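Local coordinates for protein probable transcriptional regulator (Pseudomonas aeruginosa, PDB 2FBI) that probably binds DNA as a dimeric transcriptional regulator of the MarR family, through a winged helix-turn-helix domain, at residues 40-45 with 77-82. Numbering follows the deposited sequence.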
ATOM      1  N   ARG A  40       0.053 -11.146  -5.278  1.00 26.10           N
ATOM      2  CA  ARG A  40      -0.955 -10.229  -5.892  1.00 26.21           C
ATOM      3  C   ARG A  40      -1.207 -10.503  -7.336  1.00 25.05           C
ATOM      4  O   ARG A  40      -2.345 -10.489  -7.796  1.00 27.17           O
ATOM      5  CB  ARG A  40      -0.619  -8.722  -5.736  1.00 25.80           C
ATOM      6  CG  ARG A  40      -0.593  -8.332  -4.274  1.00 24.51           C
ATOM      7  CD  ARG A  40      -0.789  -6.834  -3.945  1.00 28.02           C
ATOM      8  NE  ARG A  40       0.236  -5.974  -4.512  1.00 30.31           N
ATOM      9  CZ  ARG A  40       1.423  -5.704  -3.973  1.00 36.71           C
ATOM     10  NH1 ARG A  40       2.222  -4.857  -4.620  1.00 36.75           N
ATOM     11  NH2 ARG A  40       1.845  -6.282  -2.829  1.00 32.84           N
ATOM     12  N   VAL A  41      -0.134 -10.645  -8.074  1.00 24.11           N
ATOM     13  CA  VAL A  41      -0.189 -10.995  -9.450  1.00 24.22           C
ATOM     14  C   VAL A  41      -0.888 -12.369  -9.663  1.00 24.28           C
ATOM     15  O   VAL A  41      -1.848 -12.511 -10.442  1.00 24.38           O
ATOM     16  CB  VAL A  41       1.248 -10.969 -10.039  1.00 23.96           C
ATOM     17  CG1 VAL A  41       1.256 -11.552 -11.394  1.00 21.84           C
ATOM     18  CG2 VAL A  41       1.737  -9.509 -10.160  1.00 26.16           C
ATOM     19  N   ILE A  42      -0.442 -13.372  -8.930  1.00 22.87           N
ATOM     20  CA  ILE A  42      -1.085 -14.696  -9.005  1.00 23.89           C
ATOM     21  C   ILE A  42      -2.584 -14.597  -8.679  1.00 23.72           C
ATOM     22  O   ILE A  42      -3.417 -15.117  -9.421  1.00 22.43           O
ATOM     23  CB  ILE A  42      -0.369 -15.695  -8.028  1.00 23.81           C
ATOM     24  CG1 ILE A  42       1.028 -15.998  -8.553  1.00 21.74           C
ATOM     25  CG2 ILE A  42      -1.212 -16.980  -7.882  1.00 22.19           C
ATOM     26  CD1 ILE A  42       1.973 -16.669  -7.550  1.00 24.35           C
ATOM     27  N   ARG A  43      -2.913 -13.894  -7.595  1.00 23.70           N
ATOM     28  CA  ARG A  43      -4.308 -13.700  -7.201  1.00 26.24           C
ATOM     29  C   ARG A  43      -5.168 -13.065  -8.299  1.00 25.46           C
ATOM     30  O   ARG A  43      -6.309 -13.476  -8.510  1.00 24.00           O
ATOM     31  CB  ARG A  43      -4.413 -12.798  -5.970  1.00 26.29           C
ATOM     32  CG  ARG A  43      -4.045 -13.456  -4.642  1.00 28.60           C
ATOM     33  CD  ARG A  43      -5.197 -14.288  -4.213  1.00 27.01           C
ATOM     34  NE  ARG A  43      -5.906 -13.728  -3.080  1.00 27.20           N
ATOM     35  CZ  ARG A  43      -7.207 -13.900  -2.845  1.00 32.00           C
ATOM     36  NH1 ARG A  43      -7.724 -13.394  -1.761  1.00 26.95           N
ATOM     37  NH2 ARG A  43      -7.996 -14.540  -3.709  1.00 31.34           N
ATOM     38  N   ILE A  44      -4.648 -12.026  -8.959  1.00 25.04           N
ATOM     39  CA  ILE A  44      -5.437 -11.342 -10.040  1.00 23.93           C
ATOM     40  C   ILE A  44      -5.560 -12.206 -11.263  1.00 22.33           C
ATOM     41  O   ILE A  44      -6.586 -12.290 -11.890  1.00 21.45           O
ATOM     42  CB  ILE A  44      -4.783  -9.966 -10.428  1.00 25.18           C
ATOM     43  CG1 ILE A  44      -5.042  -8.961  -9.302  1.00 28.96           C
ATOM     44  CG2 ILE A  44      -5.355  -9.424 -11.773  1.00 24.33           C
ATOM     45  CD1 ILE A  44      -3.876  -8.100  -9.068  1.00 34.35           C
ATOM     46  N   LEU A  45      -4.480 -12.835 -11.645  1.00 21.51           N
ATOM     47  CA  LEU A  45      -4.529 -13.705 -12.803  1.00 21.01           C
ATOM     48  C   LEU A  45      -5.437 -14.970 -12.561  1.00 21.29           C
ATOM     49  O   LEU A  45      -6.118 -15.464 -13.466  1.00 20.58           O
ATOM     50  CB  LEU A  45      -3.096 -14.093 -13.144  1.00 21.18           C
ATOM     51  CG  LEU A  45      -2.164 -13.041 -13.784  1.00 22.05           C
ATOM     52  CD1 LEU A  45      -0.767 -13.640 -14.017  1.00 17.22           C
ATOM     53  CD2 LEU A  45      -2.773 -12.484 -15.154  1.00 19.40           C
ATOM     54  N   ASP A  77      10.157 -19.204 -13.301  1.00 41.07           N
ATOM     55  CA  ASP A  77       9.720 -20.270 -12.387  1.00 41.28           C
ATOM     56  C   ASP A  77       8.579 -21.130 -12.884  1.00 39.37           C
ATOM     57  O   ASP A  77       8.124 -21.991 -12.163  1.00 40.27           O
ATOM     58  CB  ASP A  77       9.394 -19.687 -11.010  1.00 42.03           C
ATOM     59  CG  ASP A  77      10.620 -19.146 -10.335  1.00 44.34           C
ATOM     60  OD1 ASP A  77      11.731 -19.467 -10.815  1.00 49.53           O
ATOM     61  OD2 ASP A  77      10.494 -18.428  -9.324  1.00 49.49           O
ATOM     62  N   GLY A  78       8.141 -20.911 -14.107  1.00 36.90           N
ATOM     63  CA  GLY A  78       7.052 -21.653 -14.666  1.00 36.82           C
ATOM     64  C   GLY A  78       5.653 -21.327 -14.133  1.00 35.76           C
ATOM     65  O   GLY A  78       4.720 -22.096 -14.393  1.00 36.44           O
ATOM     66  N   ILE A  79       5.491 -20.209 -13.416  1.00 34.86           N
ATOM     67  CA  ILE A  79       4.198 -19.787 -12.817  1.00 33.66           C
ATOM     68  C   ILE A  79       3.249 -19.071 -13.792  1.00 33.87           C
ATOM     69  O   ILE A  79       2.009 -19.312 -13.801  1.00 33.58           O
ATOM     70  CB  ILE A  79       4.415 -18.920 -11.571  1.00 34.29           C
ATOM     71  CG1 ILE A  79       5.354 -19.603 -10.561  1.00 34.86           C
ATOM     72  CG2 ILE A  79       3.084 -18.503 -10.928  1.00 31.92           C
ATOM     73  CD1 ILE A  79       4.847 -20.888 -10.000  1.00 39.84           C
ATOM     74  N   VAL A  80       3.823 -18.181 -14.611  1.00 32.75           N
ATOM     75  CA  VAL A  80       3.061 -17.503 -15.649  1.00 31.70           C
ATOM     76  C   VAL A  80       3.668 -17.742 -17.055  1.00 32.07           C
ATOM     77  O   VAL A  80       4.829 -18.091 -17.171  1.00 31.69           O
ATOM     78  CB  VAL A  80       2.984 -15.969 -15.333  1.00 32.63           C
ATOM     79  CG1 VAL A  80       2.448 -15.726 -13.914  1.00 28.83           C
ATOM     80  CG2 VAL A  80       4.393 -15.287 -15.563  1.00 30.41           C
ATOM     81  N   ARG A  81       2.851 -17.550 -18.084  1.00 32.97           N
ATOM     82  CA  ARG A  81       3.213 -17.522 -19.502  1.00 35.01           C
ATOM     83  C   ARG A  81       2.912 -16.100 -20.068  1.00 34.79           C
ATOM     84  O   ARG A  81       1.914 -15.495 -19.708  1.00 33.86           O
ATOM     85  CB  ARG A  81       2.338 -18.529 -20.256  1.00 33.74           C
ATOM     86  CG  ARG A  81       2.635 -18.688 -21.774  1.00 37.59           C
ATOM     87  CD  ARG A  81       1.538 -19.555 -22.447  1.00 38.49           C
ATOM     88  NE  ARG A  81       1.494 -20.810 -21.735  1.00 42.78           N
ATOM     89  CZ  ARG A  81       2.452 -21.737 -21.792  1.00 49.51           C
ATOM     90  NH1 ARG A  81       3.490 -21.551 -22.611  1.00 50.89           N
ATOM     91  NH2 ARG A  81       2.369 -22.865 -21.053  1.00 45.79           N
ATOM     92  N   ARG A  82       3.763 -15.600 -20.968  1.00 36.37           N
ATOM     93  CA  ARG A  82       3.579 -14.290 -21.625  1.00 36.95           C
ATOM     94  C   ARG A  82       3.510 -14.523 -23.098  1.00 36.52           C
ATOM     95  O   ARG A  82       4.273 -15.325 -23.613  1.00 37.98           O
ATOM     96  CB  ARG A  82       4.727 -13.332 -21.305  1.00 36.75           C
ATOM     97  CG  ARG A  82       4.599 -12.723 -19.935  1.00 38.99           C
ATOM     98  CD  ARG A  82       5.645 -11.631 -19.632  1.00 39.44           C
ATOM     99  NE  ARG A  82       7.031 -12.060 -19.754  1.00 47.14           N
ATOM    100  CZ  ARG A  82       8.093 -11.287 -19.473  1.00 49.87           C
ATOM    101  NH1 ARG A  82       7.937 -10.025 -19.042  1.00 47.95           N
ATOM    102  NH2 ARG A  82       9.328 -11.790 -19.594  1.00 49.20           N
TER
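Ile42 and Ile79, with Leu45 and Val80 beside them, illustrate how a helix and the residues leading into a strand can meet through aliphatic side chains alone, with no hydrogen bond between them. The CG2 methyl of Ile79 rests against the outer arm of Ile42, 4.0 Å from CD1 and equally near CG1, and the two side chains meet at a slant. Although the CB bond of Ile42 does not itself point at segment 77-82, chi1 (-69°), with CG1 anti to the carbonyl carbon, swings the chain to Ile79, and the extended chi2 (165°) lays CG1 and CD1 alongside that one methyl. One helical turn on, Leu45 offers a single branch: its CD1 lies 3.8 Å from Val80 CG1, the two side chains running nearly perpendicular. In the winged helix-turn-helix fold of MarR proteins, this joins helix 36-48 to the root of strand 80-85, the first strand of the wing. That strand follows helix 64-76 through a Schellman motif, where Gly78 takes a positive phi (73°) just before Ile79, whose CB points toward helix 36-48. All four touching residues are buried. Val94 and Leu96 of strand 91-96 extend the apolar cluster around Leu45, while Leu74 packs on Val80 and Phe104 of helix 98-122 on Ile42.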